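Local coordinates for protein PT26-6P (Thermococcus sp., PDB 2WB7) that is of unknown function but is encoded by a mobile genetic element of Euryarchaea and joins two immunoglobulin-like domains to a helical domain, at residues I5-I10 with Y477-K482; D453-A458 with K483-G488; A417-L422 with N460-A465; H276-T281 with I381-N386. All coordinates share one frame; numbering follows the deposited sequence.

Contact 1 (I5-I10 with Y477-K482)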
loop_
_atom_site.group_PDB
_atom_site.type_symbol
_atom_site.label_atom_id
_atom_site.label_comp_id
_atom_site.label_asym_id
_atom_site.label_seq_id
_atom_site.Cartn_x
_atom_site.Cartn_y
_atom_site.Cartn_z
ATOM N N ILE A 5 -32.717 14.813 1.722
ATOM C CA ILE A 5 -32.468 15.426 0.416
ATOM C C ILE A 5 -30.989 15.459 0.020
ATOM O O ILE A 5 -30.651 15.197 -1.130
ATOM C CB ILE A 5 -33.041 16.848 0.362
ATOM C CG1 ILE A 5 -34.549 16.788 0.571
ATOM C CG2 ILE A 5 -32.685 17.542 -0.959
ATOM C CD1 ILE A 5 -35.205 18.122 0.467
ATOM N N ASN A 6 -30.127 15.773 0.986
ATOM C CA ASN A 6 -28.690 15.940 0.766
ATOM C C ASN A 6 -27.847 14.712 1.056
ATOM O O ASN A 6 -26.710 14.611 0.606
ATOM C CB ASN A 6 -28.168 17.077 1.631
ATOM C CG ASN A 6 -28.319 18.414 0.963
ATOM O OD1 ASN A 6 -29.394 18.754 0.448
ATOM N ND2 ASN A 6 -27.235 19.187 0.949
ATOM N N ASP A 7 -28.393 13.799 1.846
ATOM C CA ASP A 7 -27.653 12.624 2.255
ATOM C C ASP A 7 -26.417 13.000 3.072
ATOM O O ASP A 7 -25.364 12.400 2.932
ATOM C CB ASP A 7 -27.288 11.808 1.027
ATOM C CG ASP A 7 -28.470 11.619 0.098
ATOM O OD1 ASP A 7 -29.400 10.863 0.451
ATOM O OD2 ASP A 7 -28.478 12.238 -0.983
ATOM N N ASP A 8 -26.567 13.989 3.947
ATOM C CA ASP A 8 -25.527 14.346 4.904
ATOM C C ASP A 8 -25.334 13.271 5.968
ATOM O O ASP A 8 -24.484 13.399 6.836
ATOM C CB ASP A 8 -25.864 15.668 5.581
ATOM C CG ASP A 8 -25.687 16.858 4.652
ATOM O OD1 ASP A 8 -24.592 16.958 4.048
ATOM O OD2 ASP A 8 -26.627 17.693 4.526
ATOM N N ASP A 9 -26.126 12.212 5.915
ATOM C CA ASP A 9 -25.954 11.127 6.872
ATOM C C ASP A 9 -25.025 10.056 6.325
ATOM O O ASP A 9 -24.633 9.140 7.043
ATOM C CB ASP A 9 -27.300 10.522 7.295
ATOM C CG ASP A 9 -28.131 10.006 6.115
ATOM O OD1 ASP A 9 -28.811 8.983 6.292
ATOM O OD2 ASP A 9 -28.141 10.618 5.024
ATOM N N ILE A 10 -24.669 10.171 5.052
ATOM C CA ILE A 10 -23.749 9.215 4.448
ATOM C C ILE A 10 -22.333 9.480 4.950
ATOM O O ILE A 10 -21.797 10.583 4.813
ATOM C CB ILE A 10 -23.781 9.267 2.909
ATOM C CG1 ILE A 10 -25.189 8.933 2.412
ATOM C CG2 ILE A 10 -22.736 8.330 2.325
ATOM C CD1 ILE A 10 -25.358 8.960 0.918
ATOM N N TYR A 477 -38.764 6.943 6.221
ATOM C CA TYR A 477 -39.065 5.967 5.194
ATOM C C TYR A 477 -38.595 6.412 3.806
ATOM O O TYR A 477 -38.144 5.583 3.000
ATOM C CB TYR A 477 -40.558 5.657 5.164
ATOM C CG TYR A 477 -40.978 4.520 6.074
ATOM C CD1 TYR A 477 -40.544 3.220 5.831
ATOM C CD2 TYR A 477 -41.832 4.738 7.156
ATOM C CE1 TYR A 477 -40.931 2.169 6.640
ATOM C CE2 TYR A 477 -42.232 3.694 7.966
ATOM C CZ TYR A 477 -41.782 2.409 7.700
ATOM O OH TYR A 477 -42.162 1.357 8.503
ATOM N N LEU A 478 -38.709 7.707 3.514
ATOM C CA LEU A 478 -38.183 8.220 2.253
ATOM C C LEU A 478 -36.674 8.012 2.222
ATOM O O LEU A 478 -36.107 7.565 1.228
ATOM C CB LEU A 478 -38.507 9.696 2.083
ATOM C CG LEU A 478 -39.958 10.021 1.747
ATOM C CD1 LEU A 478 -40.102 11.529 1.611
ATOM C CD2 LEU A 478 -40.388 9.274 0.485
ATOM N N ASN A 479 -36.021 8.307 3.336
ATOM C CA ASN A 479 -34.594 8.134 3.410
ATOM C C ASN A 479 -34.145 6.667 3.311
ATOM O O ASN A 479 -33.187 6.358 2.592
ATOM C CB ASN A 479 -34.034 8.805 4.649
ATOM C CG ASN A 479 -32.556 9.002 4.550
ATOM O OD1 ASN A 479 -31.788 8.474 5.358
ATOM N ND2 ASN A 479 -32.128 9.721 3.521
ATOM N N ALA A 480 -34.831 5.770 4.019
ATOM C CA ALA A 480 -34.561 4.343 3.873
ATOM C C ALA A 480 -34.735 3.976 2.418
ATOM O O ALA A 480 -33.893 3.309 1.831
ATOM C CB ALA A 480 -35.485 3.494 4.758
ATOM N N ALA A 481 -35.828 4.420 1.829
ATOM C CA ALA A 481 -36.096 4.101 0.443
ATOM C C ALA A 481 -34.992 4.618 -0.503
ATOM O O ALA A 481 -34.608 3.948 -1.463
ATOM C CB ALA A 481 -37.465 4.639 0.040
ATOM N N LYS A 482 -34.471 5.801 -0.214
ATOM C CA LYS A 482 -33.418 6.374 -1.041
ATOM C C LYS A 482 -32.113 5.557 -1.018
ATOM O O LYS A 482 -31.532 5.235 -2.076
ATOM C CB LYS A 482 -33.133 7.787 -0.575
ATOM C CG LYS A 482 -32.539 8.663 -1.640
ATOM C CD LYS A 482 -32.232 10.013 -1.065
ATOM C CE LYS A 482 -31.608 10.931 -2.084
ATOM N NZ LYS A 482 -31.032 12.092 -1.332
#
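Here the N-terminal loop, ahead of helix 21-34, docks by charge onto helix 471-499 of the helical domain. The loop folds into a type I beta turn from Asp7 to Ile10, and Lys482 reaches across to it. At Lys482 CB the chain sets off toward the loop with CG anti to the backbone N (chi1 -155°), then runs fully extended to CD, its first atom to meet the loop, 3.3 Å from Asp7 OD1; CE then lies beside both carboxylate oxygens. Finally NZ meets the Asp7 carboxylate tip to tip in a two-pronged salt bridge, 2.7 Å from OD1 and 2.6 Å from OD2, each oxygen using its syn lone pair. A weak hydrogen bond from NZ to Ile5 O adds a backbone partner, and Thr4 O and Asp393 also bind the ammonium. Asp7 is shared in turn with Lys241 and Lys483, so this buried carboxylate sits among three lysines and is probably kept ionised. Asp9, on the same turn, forms a salt bridge with Lys483, the next residue of the helix. The turn itself is closed by Ile10 N, which donates to Asp7 O at 3.2 Å.

Contact 2 (D453-A458 with K483-G488); sequences DEYKAA and KHEMAG
Glu454 OE1 is gripped across the interface by one hydrogen bond, from His484 ND1 at 2.6 Å and fairly straight (160° at the hydrogen), with the methyl of Ala487 lying alongside it. The oxygen sits near the imidazole plane at the ring edge, whereas ND1 approaches from above the carboxylate plane, and the two flat groups are turned 43° apart. Glu454 gets there by bending at chi2, and its other oxygen, OE2, is bonded to Ser517. On the far side of the ring NE2 meets Glu524, so the imidazole has a carboxylate at each nitrogen and is probably biased toward its protonated form. Ala457 CB sits squarely over one face of the His484 ring, 3.5 Å from its centroid, a CH-pi contact. All this lies between helices 442-465 and 471-499, consecutive antiparallel helices forming an alpha-hairpin, whose segment axes close to 7.6 Å. An alanine at His484 has no ring to bond Glu454 and Glu524 or to cover Ala457, and would probably disturb the buried polar network. Further along, the helices come together at Gly488, whose CA lies over the Tyr455 ring, 4.2 Å from its centroid; a beta carbon on Gly488 would run into Tyr455 CE2. The same CE2 touches the aliphatic part of Glu485, 3.9 Å from its CG, while the Glu485 carboxylate turns to Lys425 and the backbone nitrogens of Val390 and Met391. Tyr455 OH hydrogen-bonds to Asp489 OD1.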
loop_
_atom_site.group_PDB
_atom_site.type_symbol
_atom_site.label_atom_id
_atom_site.label_comp_id
_atom_site.label_asym_id
_atom_site.label_seq_id
_atom_site.Cartn_x
_atom_site.Cartn_y
_atom_site.Cartn_z
ATOM N N ASP A 453 -33.390 -7.539 -4.097
ATOM C CA ASP A 453 -33.856 -7.343 -2.726
ATOM C C ASP A 453 -33.792 -5.879 -2.248
ATOM O O ASP A 453 -34.602 -5.451 -1.405
ATOM C CB ASP A 453 -33.078 -8.235 -1.747
ATOM C CG ASP A 453 -33.133 -9.717 -2.114
ATOM O OD1 ASP A 453 -34.116 -10.177 -2.742
ATOM O OD2 ASP A 453 -32.180 -10.436 -1.750
ATOM N N GLU A 454 -32.837 -5.111 -2.761
ATOM C CA GLU A 454 -32.732 -3.722 -2.330
ATOM C C GLU A 454 -33.872 -2.882 -2.895
ATOM O O GLU A 454 -34.548 -2.145 -2.150
ATOM C CB GLU A 454 -31.376 -3.127 -2.687
ATOM C CG GLU A 454 -30.256 -3.663 -1.823
ATOM C CD GLU A 454 -30.521 -3.476 -0.323
ATOM O OE1 GLU A 454 -30.795 -2.347 0.150
ATOM O OE2 GLU A 454 -30.440 -4.482 0.411
ATOM N N TYR A 455 -34.085 -3.013 -4.207
ATOM C CA TYR A 455 -35.143 -2.294 -4.891
ATOM C C TYR A 455 -36.473 -2.642 -4.257
ATOM O O TYR A 455 -37.276 -1.759 -3.993
ATOM C CB TYR A 455 -35.156 -2.626 -6.376
ATOM C CG TYR A 455 -33.964 -2.073 -7.139
ATOM C CD1 TYR A 455 -33.350 -2.807 -8.151
ATOM C CD2 TYR A 455 -33.453 -0.816 -6.850
ATOM C CE1 TYR A 455 -32.274 -2.304 -8.861
ATOM C CE2 TYR A 455 -32.368 -0.301 -7.557
ATOM C CZ TYR A 455 -31.783 -1.049 -8.559
ATOM O OH TYR A 455 -30.708 -0.527 -9.251
ATOM N N LYS A 456 -36.694 -3.935 -4.009
ATOM C CA LYS A 456 -37.897 -4.419 -3.307
ATOM C C LYS A 456 -38.082 -3.722 -1.966
ATOM O O LYS A 456 -39.204 -3.361 -1.594
ATOM C CB LYS A 456 -37.840 -5.933 -3.060
ATOM C CG LYS A 456 -38.261 -6.864 -4.220
ATOM C CD LYS A 456 -38.888 -8.121 -3.595
ATOM C CE LYS A 456 -38.425 -9.430 -4.223
ATOM N NZ LYS A 456 -39.534 -10.134 -4.965
ATOM N N ALA A 457 -36.997 -3.539 -1.224
ATOM C CA ALA A 457 -37.116 -2.857 0.067
ATOM C C ALA A 457 -37.529 -1.402 -0.125
ATOM O O ALA A 457 -38.278 -0.835 0.685
ATOM C CB ALA A 457 -35.812 -2.922 0.832
ATOM N N ALA A 458 -37.006 -0.784 -1.178
ATOM C CA ALA A 458 -37.306 0.599 -1.454
ATOM C C ALA A 458 -38.768 0.742 -1.829
ATOM O O ALA A 458 -39.457 1.633 -1.335
ATOM C CB ALA A 458 -36.427 1.110 -2.558
ATOM N N LYS A 483 -31.660 5.225 0.192
ATOM C CA LYS A 483 -30.439 4.446 0.368
ATOM C C LYS A 483 -30.592 3.029 -0.153
ATOM O O LYS A 483 -29.629 2.453 -0.667
ATOM C CB LYS A 483 -30.032 4.386 1.830
ATOM C CG LYS A 483 -30.218 5.668 2.580
ATOM C CD LYS A 483 -29.406 6.812 2.047
ATOM C CE LYS A 483 -29.081 7.765 3.202
ATOM N NZ LYS A 483 -29.377 9.188 2.888
ATOM N N HIS A 484 -31.782 2.451 0.006
ATOM C CA HIS A 484 -32.048 1.143 -0.591
ATOM C C HIS A 484 -31.880 1.219 -2.104
ATOM O O HIS A 484 -31.287 0.324 -2.696
ATOM C CB HIS A 484 -33.440 0.583 -0.233
ATOM C CG HIS A 484 -33.510 -0.076 1.113
ATOM N ND1 HIS A 484 -32.583 -1.004 1.542
ATOM C CD2 HIS A 484 -34.404 0.051 2.124
ATOM C CE1 HIS A 484 -32.896 -1.411 2.760
ATOM N NE2 HIS A 484 -33.990 -0.776 3.140
ATOM N N GLU A 485 -32.383 2.275 -2.741
ATOM C CA GLU A 485 -32.197 2.388 -4.187
ATOM C C GLU A 485 -30.718 2.517 -4.554
ATOM O O GLU A 485 -30.273 1.983 -5.577
ATOM C CB GLU A 485 -32.979 3.544 -4.810
ATOM C CG GLU A 485 -33.046 3.381 -6.321
ATOM C CD GLU A 485 -33.205 4.689 -7.116
ATOM O OE1 GLU A 485 -33.462 5.745 -6.502
ATOM O OE2 GLU A 485 -33.074 4.632 -8.373
HETATM N N MSE A 486 -29.968 3.232 -3.717
HETATM C CA MSE A 486 -28.535 3.416 -3.914
HETATM C C MSE A 486 -27.789 2.089 -3.796
HETATM O O MSE A 486 -26.896 1.782 -4.603
HETATM C CB MSE A 486 -28.010 4.409 -2.891
HETATM C CG MSE A 486 -28.426 5.856 -3.156
HETATM SE SE MSE A 486 -28.153 6.944 -1.546
HETATM C CE MSE A 486 -28.215 8.755 -2.254
ATOM N N ALA A 487 -28.176 1.302 -2.788
ATOM C CA ALA A 487 -27.652 -0.040 -2.568
ATOM C C ALA A 487 -27.916 -0.943 -3.776
ATOM O O ALA A 487 -27.010 -1.574 -4.309
ATOM C CB ALA A 487 -28.269 -0.610 -1.336
ATOM N N GLY A 488 -29.159 -0.974 -4.229
ATOM C CA GLY A 488 -29.522 -1.733 -5.407
ATOM C C GLY A 488 -28.738 -1.288 -6.617
ATOM O O GLY A 488 -28.289 -2.121 -7.416
#

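Contact 3 (A417-L422 with N460-A465); sequences AMINSL and NDLQKA
Leu462 is the hub of this contact, pushing its side chain from helix 442-465 toward helix 408-438. The two helices follow one another in the chain and form an antiparallel alpha-hairpin; their short segments run at 172° with axes 10.0 Å apart, a spacing that leaves room for a layer of side chains. On the tight, buried side the Leu462 branches do the touching. CD1 reaches furthest in and lies between two neighbours, 3.7 Å from Met418 CB and 3.8 Å from Leu422 CD1, and the leucine crosses both side chains at about a right angle. Its other branch, CD2, approaches the selenium of Met418, a selenomethionine whose extended chain leads on toward Leu399 of helix 393-404. Ile419 meets the leucine differently: the two side chains slide past each other in opposite directions, bringing Ile419 CG1 4.0 Å from Leu462 CB. Met391, from the segment ahead of helix 393-404, also packs on Leu462. The looser side is toward solvent, where Gln463 is exposed. Its chain bends at chi2 (-86°), so that the amide crosses the end of Ile419 and rests CD 4.0 Å from Ile419 CD1. Here a polar group lies against a methyl without bonding to it. No hydrogen bond or salt bridge joins the two segments; the pairing rests on apolar, non-directional contact, so the two helices are probably held here by burial of Leu462 and the fit of its neighbours.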
loop_
_atom_site.group_PDB
_atom_site.type_symbol
_atom_site.label_atom_id
_atom_site.label_comp_id
_atom_site.label_asym_id
_atom_site.label_seq_id
_atom_site.Cartn_x
_atom_site.Cartn_y
_atom_site.Cartn_z
ATOM N N ALA A 417 -45.951 6.441 -8.869
ATOM C CA ALA A 417 -45.124 6.703 -10.045
ATOM C C ALA A 417 -43.709 6.161 -9.841
ATOM O O ALA A 417 -43.151 5.465 -10.699
ATOM C CB ALA A 417 -45.082 8.186 -10.323
HETATM N N MSE A 418 -43.138 6.498 -8.689
HETATM C CA MSE A 418 -41.791 6.080 -8.328
HETATM C C MSE A 418 -41.683 4.580 -8.262
HETATM O O MSE A 418 -40.673 4.014 -8.676
HETATM C CB MSE A 418 -41.403 6.658 -6.971
HETATM C CG MSE A 418 -40.819 8.044 -7.050
HETATM SE SE MSE A 418 -40.815 8.874 -5.305
HETATM C CE MSE A 418 -39.732 10.423 -5.731
ATOM N N ILE A 419 -42.718 3.950 -7.717
ATOM C CA ILE A 419 -42.739 2.509 -7.579
ATOM C C ILE A 419 -42.721 1.808 -8.928
ATOM O O ILE A 419 -42.104 0.757 -9.081
ATOM C CB ILE A 419 -43.938 2.046 -6.777
ATOM C CG1 ILE A 419 -43.710 2.361 -5.303
ATOM C CG2 ILE A 419 -44.132 0.557 -6.954
ATOM C CD1 ILE A 419 -44.968 2.408 -4.478
ATOM N N ASN A 420 -43.382 2.390 -9.915
ATOM C CA ASN A 420 -43.314 1.847 -11.266
ATOM C C ASN A 420 -41.901 1.855 -11.799
ATOM O O ASN A 420 -41.456 0.912 -12.445
ATOM C CB ASN A 420 -44.231 2.622 -12.207
ATOM C CG ASN A 420 -45.663 2.136 -12.137
ATOM O OD1 ASN A 420 -45.932 1.034 -11.643
ATOM N ND2 ASN A 420 -46.600 2.949 -12.635
ATOM N N SER A 421 -41.190 2.932 -11.522
ATOM C CA SER A 421 -39.823 3.050 -11.972
ATOM C C SER A 421 -38.923 2.012 -11.310
ATOM O O SER A 421 -38.076 1.426 -11.966
ATOM C CB SER A 421 -39.320 4.455 -11.698
ATOM O OG SER A 421 -39.867 5.361 -12.632
ATOM N N LEU A 422 -39.125 1.769 -10.020
ATOM C CA LEU A 422 -38.345 0.758 -9.313
ATOM C C LEU A 422 -38.673 -0.651 -9.799
ATOM O O LEU A 422 -37.785 -1.500 -9.952
ATOM C CB LEU A 422 -38.552 0.863 -7.807
ATOM C CG LEU A 422 -37.972 2.155 -7.224
ATOM C CD1 LEU A 422 -38.378 2.341 -5.782
ATOM C CD2 LEU A 422 -36.464 2.201 -7.376
ATOM N N ASN A 460 -41.080 -1.003 -0.824
ATOM C CA ASN A 460 -41.856 -1.185 0.373
ATOM C C ASN A 460 -41.843 0.058 1.223
ATOM O O ASN A 460 -42.866 0.448 1.797
ATOM C CB ASN A 460 -41.311 -2.353 1.183
ATOM C CG ASN A 460 -42.212 -2.721 2.324
ATOM O OD1 ASN A 460 -43.337 -3.166 2.117
ATOM N ND2 ASN A 460 -41.736 -2.514 3.545
ATOM N N ASP A 461 -40.674 0.683 1.329
ATOM C CA ASP A 461 -40.561 1.919 2.102
ATOM C C ASP A 461 -41.427 3.027 1.499
ATOM O O ASP A 461 -42.094 3.756 2.232
ATOM C CB ASP A 461 -39.104 2.341 2.244
ATOM C CG ASP A 461 -38.335 1.438 3.182
ATOM O OD1 ASP A 461 -38.961 0.739 3.995
ATOM O OD2 ASP A 461 -37.099 1.410 3.127
ATOM N N LEU A 462 -41.454 3.131 0.172
ATOM C CA LEU A 462 -42.359 4.081 -0.479
ATOM C C LEU A 462 -43.829 3.830 -0.111
ATOM O O LEU A 462 -44.583 4.785 0.141
ATOM C CB LEU A 462 -42.160 4.114 -2.004
ATOM C CG LEU A 462 -40.860 4.819 -2.442
ATOM C CD1 LEU A 462 -40.628 4.717 -3.938
ATOM C CD2 LEU A 462 -40.774 6.291 -2.002
ATOM N N GLN A 463 -44.225 2.555 -0.060
ATOM C CA GLN A 463 -45.594 2.179 0.310
ATOM C C GLN A 463 -45.904 2.690 1.712
ATOM O O GLN A 463 -46.957 3.276 1.955
ATOM C CB GLN A 463 -45.778 0.666 0.299
ATOM C CG GLN A 463 -45.597 -0.028 -1.057
ATOM C CD GLN A 463 -46.852 -0.044 -1.900
ATOM O OE1 GLN A 463 -47.820 0.650 -1.600
ATOM N NE2 GLN A 463 -46.848 -0.851 -2.961
ATOM N N LYS A 464 -44.997 2.449 2.649
ATOM C CA LYS A 464 -45.238 2.871 4.019
ATOM C C LYS A 464 -45.128 4.389 4.153
ATOM O O LYS A 464 -45.869 5.028 4.918
ATOM C CB LYS A 464 -44.281 2.159 4.983
ATOM C CG LYS A 464 -44.308 0.644 4.868
ATOM C CD LYS A 464 -43.714 -0.024 6.100
ATOM C CE LYS A 464 -43.441 -1.501 5.864
ATOM N NZ LYS A 464 -44.724 -2.182 5.535
ATOM N N ALA A 465 -44.193 4.969 3.411
ATOM C CA ALA A 465 -44.001 6.416 3.445
ATOM C C ALA A 465 -45.325 7.113 3.223
ATOM O O ALA A 465 -45.698 8.004 3.977
ATOM C CB ALA A 465 -42.998 6.848 2.404
#

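Contact 4 (H276-T281 with I381-N386)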
loop_
_atom_site.group_PDB
_atom_site.type_symbol
_atom_site.label_atom_id
_atom_site.label_comp_id
_atom_site.label_asym_id
_atom_site.label_seq_id
_atom_site.Cartn_x
_atom_site.Cartn_y
_atom_site.Cartn_z
ATOM N N HIS A 276 -17.389 8.907 -9.257
ATOM C CA HIS A 276 -16.749 8.390 -10.466
ATOM C C HIS A 276 -17.794 7.717 -11.325
ATOM O O HIS A 276 -18.251 6.628 -11.010
ATOM C CB HIS A 276 -15.663 7.385 -10.087
ATOM C CG HIS A 276 -14.647 7.940 -9.135
ATOM N ND1 HIS A 276 -13.521 8.616 -9.559
ATOM C CD2 HIS A 276 -14.594 7.941 -7.780
ATOM C CE1 HIS A 276 -12.813 8.993 -8.508
ATOM N NE2 HIS A 276 -13.441 8.595 -7.417
ATOM N N VAL A 277 -18.192 8.383 -12.401
ATOM C CA VAL A 277 -19.260 7.877 -13.256
ATOM C C VAL A 277 -18.786 7.891 -14.687
ATOM O O VAL A 277 -17.999 8.755 -15.061
ATOM C CB VAL A 277 -20.526 8.758 -13.166
ATOM C CG1 VAL A 277 -21.686 8.062 -13.835
ATOM C CG2 VAL A 277 -20.859 9.084 -11.715
ATOM N N LEU A 278 -19.264 6.949 -15.494
ATOM C CA LEU A 278 -18.925 6.937 -16.920
ATOM C C LEU A 278 -19.322 8.259 -17.575
ATOM O O LEU A 278 -20.319 8.878 -17.200
ATOM C CB LEU A 278 -19.586 5.765 -17.653
ATOM C CG LEU A 278 -19.025 4.361 -17.400
ATOM C CD1 LEU A 278 -19.766 3.304 -18.202
ATOM C CD2 LEU A 278 -17.516 4.297 -17.681
ATOM N N ASN A 279 -18.532 8.671 -18.560
ATOM C CA ASN A 279 -18.693 9.961 -19.229
ATOM C C ASN A 279 -18.559 11.168 -18.341
ATOM O O ASN A 279 -18.845 12.276 -18.783
ATOM C CB ASN A 279 -19.979 10.056 -20.052
ATOM C CG ASN A 279 -19.812 9.445 -21.418
ATOM O OD1 ASN A 279 -18.689 9.349 -21.942
ATOM N ND2 ASN A 279 -20.908 8.982 -21.995
ATOM N N SER A 280 -18.108 10.974 -17.110
ATOM C CA SER A 280 -17.831 12.114 -16.263
ATOM C C SER A 280 -16.332 12.247 -15.930
ATOM O O SER A 280 -15.522 11.394 -16.302
ATOM C CB SER A 280 -18.677 12.031 -15.012
ATOM O OG SER A 280 -19.228 13.305 -14.733
ATOM N N THR A 281 -15.965 13.330 -15.259
ATOM C CA THR A 281 -14.571 13.622 -14.948
ATOM C C THR A 281 -14.331 13.568 -13.450
ATOM O O THR A 281 -15.168 14.024 -12.684
ATOM C CB THR A 281 -14.190 15.043 -15.397
ATOM O OG1 THR A 281 -14.250 15.134 -16.824
ATOM C CG2 THR A 281 -12.786 15.389 -14.940
ATOM N N ILE A 381 -11.076 2.845 -6.038
ATOM C CA ILE A 381 -12.210 3.589 -6.550
ATOM C C ILE A 381 -13.151 2.626 -7.244
ATOM O O ILE A 381 -12.866 1.436 -7.371
ATOM C CB ILE A 381 -11.785 4.712 -7.534
ATOM C CG1 ILE A 381 -10.943 4.161 -8.691
ATOM C CG2 ILE A 381 -11.018 5.793 -6.819
ATOM C CD1 ILE A 381 -11.700 4.016 -10.035
ATOM N N SER A 382 -14.288 3.136 -7.674
ATOM C CA SER A 382 -15.153 2.371 -8.547
ATOM C C SER A 382 -15.822 3.345 -9.504
ATOM O O SER A 382 -16.267 4.425 -9.096
ATOM C CB SER A 382 -16.210 1.635 -7.748
ATOM O OG SER A 382 -17.180 1.098 -8.630
ATOM N N VAL A 383 -15.873 2.980 -10.778
ATOM C CA VAL A 383 -16.540 3.830 -11.740
ATOM C C VAL A 383 -17.921 3.279 -12.006
ATOM O O VAL A 383 -18.059 2.152 -12.442
ATOM C CB VAL A 383 -15.766 3.932 -13.024
ATOM C CG1 VAL A 383 -16.536 4.790 -13.991
ATOM C CG2 VAL A 383 -14.362 4.506 -12.750
ATOM N N LEU A 384 -18.944 4.062 -11.705
ATOM C CA LEU A 384 -20.330 3.610 -11.851
ATOM C C LEU A 384 -20.888 3.957 -13.223
ATOM O O LEU A 384 -20.399 4.875 -13.894
ATOM C CB LEU A 384 -21.218 4.245 -10.780
ATOM C CG LEU A 384 -20.798 3.993 -9.338
ATOM C CD1 LEU A 384 -21.518 4.928 -8.443
ATOM C CD2 LEU A 384 -21.088 2.573 -8.945
ATOM N N SER A 385 -21.923 3.229 -13.636
ATOM C CA SER A 385 -22.649 3.557 -14.871
ATOM C C SER A 385 -23.977 4.223 -14.515
ATOM O O SER A 385 -24.469 4.072 -13.395
ATOM C CB SER A 385 -22.899 2.297 -15.693
ATOM O OG SER A 385 -23.842 1.462 -15.044
ATOM N N ASN A 386 -24.563 4.959 -15.452
ATOM C CA ASN A 386 -25.833 5.614 -15.173
ATOM C C ASN A 386 -26.969 4.613 -14.962
ATOM O O ASN A 386 -27.344 3.897 -15.872
ATOM C CB ASN A 386 -26.209 6.618 -16.268
ATOM C CG ASN A 386 -27.482 7.399 -15.923
ATOM O OD1 ASN A 386 -28.131 7.130 -14.902
ATOM N ND2 ASN A 386 -27.839 8.363 -16.766
#
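Two backbone hydrogen bonds carry the contact, both centred on Leu384. Its N donates to His276 O at 2.7 Å, almost straight at 170°, and its O accepts from Leu278 N at 2.9 Å, the donor lying nearly along the C=O axis. Longer CA-H...O contacts flank them: Val383 CA approaches His276 O, and Val277 CA lies 3.3 Å from Leu384 O. Apolar packing follows on one side, where Leu278 crosses Val383 at about a right angle, Leu278 CD2 3.8 Å from Val383 CG1, while Leu278 CD1 rests on Ser385 CB. The aromatic contribution is a CH-pi contact: Ile381 CG2 lies off-centre, 4.2 Å from the His276 ring centroid and 30° off its normal, with CB over the same face. The ring's stronger polar partner is elsewhere, with ND1 bonded to Tyr344 OH. An alanine at His276 lacks that bond and the cover over Ile381, and would probably loosen the packing at this end of the contact. The type II turn from Val277 to Ser280 begins on the bridge residue itself and leads toward strand 281-290. Val277 and Leu384 thus make a single parallel beta bridge, tying the loops that follow strands 266-272 and 370-379 in the second immunoglobulin-like domain.

In the fold
Contacts 1, 2 and 3 cluster at the helical domain, contact 1 bringing the N-terminal loop onto it, centres 11 to 14 Å apart and touching. Contacts 1 and 2 share helix 471-499, contacts 2 and 3 helix 442-465, so helices 408-438, 442-465 and 471-499 are joined in series. Lys483 bridges contacts 1 and 2 by binding Asp7 and Asp9, tying the N-terminus to the bundle. Contact 4 stands apart in the second immunoglobulin-like domain, about 20 Å from contact 2 and 21 Å from contact 1 between centres. Its segments both fall between those of contact 1 along the chain and precede contacts 2 and 3; segment 381-386 leads into the helical domain, where Leu384 packs against helix 471-499.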